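Local structure of (S)-imine reductase (Streptomyces sp. GF3546, 4OQY) at residues V119-P123 against P124-K128; D71-Y74 against A75-P79. The protein reduces imines with S selectivity and catalyses direct reductive amination of ketones, probably using NADPH as hydride donor. All coordinates share one frame; numbering follows the deposited sequence.

How the contacts relate
Both contacts are local, each made by one unbroken piece of chain in the Rossmann-type domain, with centres about 25 Å apart. Contact 1 lies in the loop between strands 113-119 and 132-136, where prolines, a turn of 3-10 helix and a beta turn shape the chain; contact 2 is helix 70-77 and its exit. Contact 2 is the more peripheral, its centre about 20 Å from that of the chain against about 11 Å, and it adds exposed charges (D71, E78) and an aromatic partner. Contact 1 packs P123 and I126 on helix 13-24; in contact 2, V73 and L77 pack on strand 62-65, Y74 and L77 on helix 97-109. Backbone bonds span three residues in the first and chiefly four in the second.

Contact 1. Residues V119-P123 against P124-K128; sequences VQVPP and PLIGK
I126 reaches back over P123 to touch V119 and V121, and its side chain can be followed outward from the backbone. CB stands 3.5 Å from the carbonyl O of P123. The first torsion sets CG1 anti to the carbonyl carbon of I126 (chi1 -67°), beside that same oxygen, and the second (chi2 -64°) swings CD1 to V119 CG1 at 4.0 Å, the two side chains nearly perpendicular, and to V121 CG2 at 4.2 Å. M14, an NADPH-binding residue, and T21 of helix 13-24 also touch I126, so a branched, wholly apolar residue suits this buried place.

V121 faces L125 as well: V121 CB meets L125 CB at 3.8 Å, and V121 CG1 lies beside L125 CD1. Cutting V121 back to an alanine removes both methyls, and L125 CD1 and I126 CD1 would probably each lose a neighbour.

The backbone shapes the bend. L125 N binds P122 O at 2.9 Å, nearly straight (162°), and I126 N binds P123 O at 3.1 Å; these three-residue steps form a 3-10 turn. The adjoining prolines fix the turn's start and press P123 CB to 3.4 Å from P124 CD. A type II turn follows, closed by K128 N on L125 O, with G127 taking the positive phi that a side chain would obstruct. Prolines offer carbonyls but no N-H, so the bend is held by proline acceptors and the N-H groups beyond them, while P123 and I126 settle against helix 13-24, whose M14 binds NADPH.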
ATOM      1  N   VAL B 119      13.706 -10.350  -9.856  1.00 22.73           N
ATOM      2  CA  VAL B 119      12.934 -11.466  -9.271  1.00 23.46           C
ATOM      3  C   VAL B 119      11.818 -10.864  -8.433  1.00 23.74           C
ATOM      4  O   VAL B 119      12.057  -9.961  -7.637  1.00 23.97           O
ATOM      5  CB  VAL B 119      13.829 -12.414  -8.440  1.00 23.53           C
ATOM      6  CG1 VAL B 119      13.006 -13.543  -7.810  1.00 24.19           C
ATOM      7  CG2 VAL B 119      14.933 -12.988  -9.327  1.00 23.53           C
ATOM      8  N   GLN B 120      10.593 -11.322  -8.643  1.00 24.50           N
ATOM      9  CA  GLN B 120       9.448 -10.663  -8.030  1.00 24.91           C
ATOM     10  C   GLN B 120       9.038 -11.258  -6.700  1.00 25.43           C
ATOM     11  O   GLN B 120       8.131 -10.722  -6.056  1.00 25.52           O
ATOM     12  CB  GLN B 120       8.244 -10.706  -8.965  1.00 25.28           C
ATOM     13  CG  GLN B 120       8.460  -9.952 -10.256  1.00 25.12           C
ATOM     14  CD  GLN B 120       7.490 -10.388 -11.311  1.00 25.85           C
ATOM     15  OE1 GLN B 120       6.363 -10.789 -11.001  1.00 26.63           O
ATOM     16  NE2 GLN B 120       7.909 -10.332 -12.565  1.00 25.88           N
ATOM     17  N   VAL B 121       9.701 -12.341  -6.296  1.00 25.56           N
ATOM     18  CA  VAL B 121       9.293 -13.131  -5.163  1.00 26.08           C
ATOM     19  C   VAL B 121      10.463 -13.421  -4.234  1.00 26.28           C
ATOM     20  O   VAL B 121      11.604 -13.457  -4.664  1.00 25.75           O
ATOM     21  CB  VAL B 121       8.716 -14.489  -5.612  1.00 26.29           C
ATOM     22  CG1 VAL B 121       7.446 -14.301  -6.428  1.00 26.61           C
ATOM     23  CG2 VAL B 121       9.745 -15.280  -6.411  1.00 26.23           C
ATOM     24  N   PRO B 122      10.167 -13.688  -2.951  1.00 27.07           N
ATOM     25  CA  PRO B 122      11.198 -14.165  -2.028  1.00 27.20           C
ATOM     26  C   PRO B 122      11.585 -15.646  -2.279  1.00 27.65           C
ATOM     27  O   PRO B 122      10.857 -16.397  -2.962  1.00 27.65           O
ATOM     28  CB  PRO B 122      10.517 -14.017  -0.663  1.00 27.54           C
ATOM     29  CG  PRO B 122       9.091 -14.298  -0.968  1.00 28.01           C
ATOM     30  CD  PRO B 122       8.845 -13.634  -2.301  1.00 27.47           C
ATOM     31  N   PRO B 123      12.721 -16.075  -1.708  1.00 27.67           N
ATOM     32  CA  PRO B 123      13.268 -17.390  -2.022  1.00 27.96           C
ATOM     33  C   PRO B 123      12.329 -18.593  -1.920  1.00 28.47           C
ATOM     34  O   PRO B 123      12.412 -19.458  -2.779  1.00 29.19           O
ATOM     35  CB  PRO B 123      14.415 -17.533  -1.029  1.00 27.97           C
ATOM     36  CG  PRO B 123      14.864 -16.138  -0.814  1.00 27.53           C
ATOM     37  CD  PRO B 123      13.611 -15.325  -0.801  1.00 27.48           C
ATOM     38  N   PRO B 124      11.432 -18.652  -0.910  1.00 28.72           N
ATOM     39  CA  PRO B 124      10.592 -19.858  -0.883  1.00 29.28           C
ATOM     40  C   PRO B 124       9.626 -20.006  -2.059  1.00 29.08           C
ATOM     41  O   PRO B 124       9.043 -21.076  -2.208  1.00 29.28           O
ATOM     42  CB  PRO B 124       9.816 -19.754   0.442  1.00 29.78           C
ATOM     43  CG  PRO B 124      10.061 -18.399   0.986  1.00 29.48           C
ATOM     44  CD  PRO B 124      11.278 -17.836   0.309  1.00 28.77           C
ATOM     45  N   LEU B 125       9.458 -18.967  -2.887  1.00 28.28           N
ATOM     46  CA  LEU B 125       8.562 -19.060  -4.046  1.00 28.42           C
ATOM     47  C   LEU B 125       9.266 -19.366  -5.357  1.00 28.10           C
ATOM     48  O   LEU B 125       8.603 -19.600  -6.381  1.00 28.30           O
ATOM     49  CB  LEU B 125       7.687 -17.808  -4.183  1.00 28.41           C
ATOM     50  CG  LEU B 125       6.680 -17.560  -3.050  1.00 28.68           C
ATOM     51  CD1 LEU B 125       5.718 -16.466  -3.469  1.00 28.59           C
ATOM     52  CD2 LEU B 125       5.899 -18.812  -2.672  1.00 29.66           C
ATOM     53  N   ILE B 126      10.590 -19.444  -5.319  1.00 27.75           N
ATOM     54  CA  ILE B 126      11.351 -19.881  -6.480  1.00 27.89           C
ATOM     55  C   ILE B 126      10.892 -21.296  -6.804  1.00 29.15           C
ATOM     56  O   ILE B 126      10.724 -22.106  -5.909  1.00 29.50           O
ATOM     57  CB  ILE B 126      12.857 -19.862  -6.193  1.00 27.29           C
ATOM     58  CG1 ILE B 126      13.333 -18.418  -6.001  1.00 26.63           C
ATOM     59  CG2 ILE B 126      13.652 -20.524  -7.312  1.00 27.21           C
ATOM     60  CD1 ILE B 126      13.189 -17.539  -7.229  1.00 26.18           C
ATOM     61  N   GLY B 127      10.679 -21.590  -8.081  1.00 30.03           N
ATOM     62  CA  GLY B 127      10.231 -22.925  -8.484  1.00 31.63           C
ATOM     63  C   GLY B 127       8.736 -23.164  -8.350  1.00 33.25           C
ATOM     64  O   GLY B 127       8.267 -24.261  -8.623  1.00 34.29           O
ATOM     65  N   LYS B 128       7.986 -22.159  -7.897  1.00 34.41           N
ATOM     66  CA  LYS B 128       6.541 -22.276  -7.821  1.00 36.27           C
ATOM     67  C   LYS B 128       5.879 -21.618  -9.020  1.00 37.14           C
ATOM     68  O   LYS B 128       6.404 -20.623  -9.565  1.00 36.85           O
ATOM     69  CB  LYS B 128       5.978 -21.726  -6.504  1.00 36.87           C
ATOM     70  CG  LYS B 128       6.601 -22.330  -5.253  1.00 37.88           C
ATOM     71  CD  LYS B 128       6.681 -23.845  -5.309  1.00 39.47           C
ATOM     72  CE  LYS B 128       6.882 -24.474  -3.934  1.00 40.49           C
ATOM     73  NZ  LYS B 128       8.105 -23.955  -3.261  1.00 40.12           N
TER

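Contact 2. Residues D71-Y74 against A75-P79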
ATOM      1  N   ASP B  71      27.786  -3.610  -6.724  1.00 24.24           N
ATOM      2  CA  ASP B  71      29.100  -3.578  -6.096  1.00 24.39           C
ATOM      3  C   ASP B  71      29.652  -4.958  -5.808  1.00 23.74           C
ATOM      4  O   ASP B  71      30.833  -5.207  -6.032  1.00 23.47           O
ATOM      5  CB  ASP B  71      29.085  -2.792  -4.774  1.00 25.40           C
ATOM      6  CG  ASP B  71      29.029  -1.269  -4.964  1.00 25.85           C
ATOM      7  OD1 ASP B  71      29.340  -0.710  -6.039  1.00 26.52           O
ATOM      8  OD2 ASP B  71      28.664  -0.607  -3.980  1.00 26.52           O
ATOM      9  N   ALA B  72      28.792  -5.850  -5.296  1.00 22.97           N
ATOM     10  CA  ALA B  72      29.153  -7.241  -5.033  1.00 22.70           C
ATOM     11  C   ALA B  72      29.465  -7.999  -6.316  1.00 22.32           C
ATOM     12  O   ALA B  72      30.405  -8.784  -6.381  1.00 21.94           O
ATOM     13  CB  ALA B  72      28.017  -7.947  -4.308  1.00 22.63           C
ATOM     14  N   VAL B  73      28.669  -7.735  -7.343  1.00 22.23           N
ATOM     15  CA  VAL B  73      28.906  -8.264  -8.668  1.00 22.34           C
ATOM     16  C   VAL B  73      30.298  -7.871  -9.209  1.00 22.77           C
ATOM     17  O   VAL B  73      31.063  -8.732  -9.635  1.00 22.63           O
ATOM     18  CB  VAL B  73      27.816  -7.787  -9.640  1.00 22.29           C
ATOM     19  CG1 VAL B  73      28.175  -8.143 -11.078  1.00 22.44           C
ATOM     20  CG2 VAL B  73      26.471  -8.385  -9.263  1.00 22.17           C
ATOM     21  N   TYR B  74      30.605  -6.581  -9.205  1.00 23.30           N
ATOM     22  CA  TYR B  74      31.913  -6.120  -9.671  1.00 24.10           C
ATOM     23  C   TYR B  74      33.087  -6.642  -8.847  1.00 23.58           C
ATOM     24  O   TYR B  74      34.121  -6.983  -9.398  1.00 23.34           O
ATOM     25  CB  TYR B  74      31.970  -4.602  -9.711  1.00 25.31           C
ATOM     26  CG  TYR B  74      31.116  -4.013 -10.812  1.00 26.70           C
ATOM     27  CD1 TYR B  74      31.300  -4.389 -12.138  1.00 27.55           C
ATOM     28  CD2 TYR B  74      30.114  -3.086 -10.526  1.00 27.54           C
ATOM     29  CE1 TYR B  74      30.523  -3.845 -13.153  1.00 28.42           C
ATOM     30  CE2 TYR B  74      29.330  -2.544 -11.524  1.00 28.41           C
ATOM     31  CZ  TYR B  74      29.537  -2.933 -12.827  1.00 28.89           C
ATOM     32  OH  TYR B  74      28.754  -2.377 -13.799  1.00 31.92           O
ATOM     33  N   ALA B  75      32.913  -6.729  -7.535  1.00 23.30           N
ATOM     34  CA  ALA B  75      33.962  -7.264  -6.675  1.00 23.55           C
ATOM     35  C   ALA B  75      34.334  -8.671  -7.092  1.00 23.40           C
ATOM     36  O   ALA B  75      35.497  -9.035  -7.096  1.00 23.46           O
ATOM     37  CB  ALA B  75      33.516  -7.253  -5.229  1.00 23.71           C
ATOM     38  N   ILE B  76      33.335  -9.470  -7.441  1.00 23.20           N
ATOM     39  CA  ILE B  76      33.594 -10.838  -7.860  1.00 23.37           C
ATOM     40  C   ILE B  76      34.131 -10.903  -9.299  1.00 23.58           C
ATOM     41  O   ILE B  76      35.045 -11.671  -9.573  1.00 23.97           O
ATOM     42  CB  ILE B  76      32.333 -11.721  -7.687  1.00 23.09           C
ATOM     43  CG1 ILE B  76      32.074 -11.905  -6.188  1.00 23.35           C
ATOM     44  CG2 ILE B  76      32.522 -13.065  -8.381  1.00 22.97           C
ATOM     45  CD1 ILE B  76      30.748 -12.530  -5.820  1.00 23.29           C
ATOM     46  N   LEU B  77      33.585 -10.099 -10.212  1.00 23.71           N
ATOM     47  CA  LEU B  77      33.893 -10.262 -11.636  1.00 23.93           C
ATOM     48  C   LEU B  77      35.080  -9.436 -12.155  1.00 24.67           C
ATOM     49  O   LEU B  77      35.769  -9.884 -13.071  1.00 24.27           O
ATOM     50  CB  LEU B  77      32.637 -10.041 -12.494  1.00 23.71           C
ATOM     51  CG  LEU B  77      31.507 -11.065 -12.240  1.00 23.61           C
ATOM     52  CD1 LEU B  77      30.323 -10.794 -13.156  1.00 23.63           C
ATOM     53  CD2 LEU B  77      31.981 -12.498 -12.414  1.00 23.58           C
ATOM     54  N   GLU B  78      35.340  -8.270 -11.571  1.00 25.64           N
ATOM     55  CA  GLU B  78      36.394  -7.403 -12.106  1.00 27.06           C
ATOM     56  C   GLU B  78      37.748  -8.109 -12.165  1.00 26.79           C
ATOM     57  O   GLU B  78      38.438  -8.017 -13.167  1.00 26.61           O
ATOM     58  CB  GLU B  78      36.473  -6.068 -11.351  1.00 28.73           C
ATOM     59  CG  GLU B  78      37.640  -5.174 -11.790  1.00 31.43           C
ATOM     60  CD  GLU B  78      38.984  -5.557 -11.148  1.00 33.77           C
ATOM     61  OE1 GLU B  78      38.996  -6.164 -10.048  1.00 36.34           O
ATOM     62  OE2 GLU B  78      40.045  -5.225 -11.725  1.00 37.50           O
ATOM     63  N   PRO B  79      38.111  -8.876 -11.123  1.00 26.50           N
ATOM     64  CA  PRO B  79      39.396  -9.586 -11.242  1.00 26.48           C
ATOM     65  C   PRO B  79      39.449 -10.756 -12.240  1.00 25.79           C
ATOM     66  O   PRO B  79      40.531 -11.263 -12.521  1.00 26.00           O
ATOM     67  CB  PRO B  79      39.628 -10.139  -9.829  1.00 26.83           C
ATOM     68  CG  PRO B  79      38.675  -9.416  -8.924  1.00 26.76           C
ATOM     69  CD  PRO B  79      37.513  -9.028  -9.779  1.00 26.43           C
TER
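D71 through Y74 hand their carbonyls to A75 through E78, and four regular alpha-helical bonds result. A75 N reaches D71 O at 3.0 Å and I76 N reaches A72 O at 3.2 Å. L77 N binds V73 O at 2.9 Å, and that oxygen also receives a second, weak bond from I76 N. E78 N closes the series on Y74 O at 2.8 Å, the straightest of the four at 162°. P79 has no N-H with which to extend the pattern; its CD stands 4.0 Å from Y74 O, and E78 and P79 continue as 3-10 helix.

Apolar contact joins V73 to L77 one turn on, V73 CG1 to L77 CD1 at 4.0 Å, the two side chains set obliquely. V73 CG1 is placed anti to its own backbone N (chi1 171°), which carries it along the helix toward L77. Both residues rest on L65 of strand 62-65, where branched aliphatic side chains fill the seam between helix and sheet. I76 lies with CG1 3.5 Å from A72 O.

The aromatic partner lies outside the helix: Y74 meets W106 of helix 97-109 edge-to-face, and L77 also packs on W106. D71 and E78, exposed and charged, suit the outer side.

This is the helical link of a beta-alpha-beta unit between strands 62-65 and 88-91. Four carbonyls, D71 to Y74, are answered by the N-H groups of A75 to E78, while A72 N bonds D69 OD1. V73 and L77 join the helix to strand 62-65 by apolar contact, and I76 touches L67 and R34, which bind NADPH.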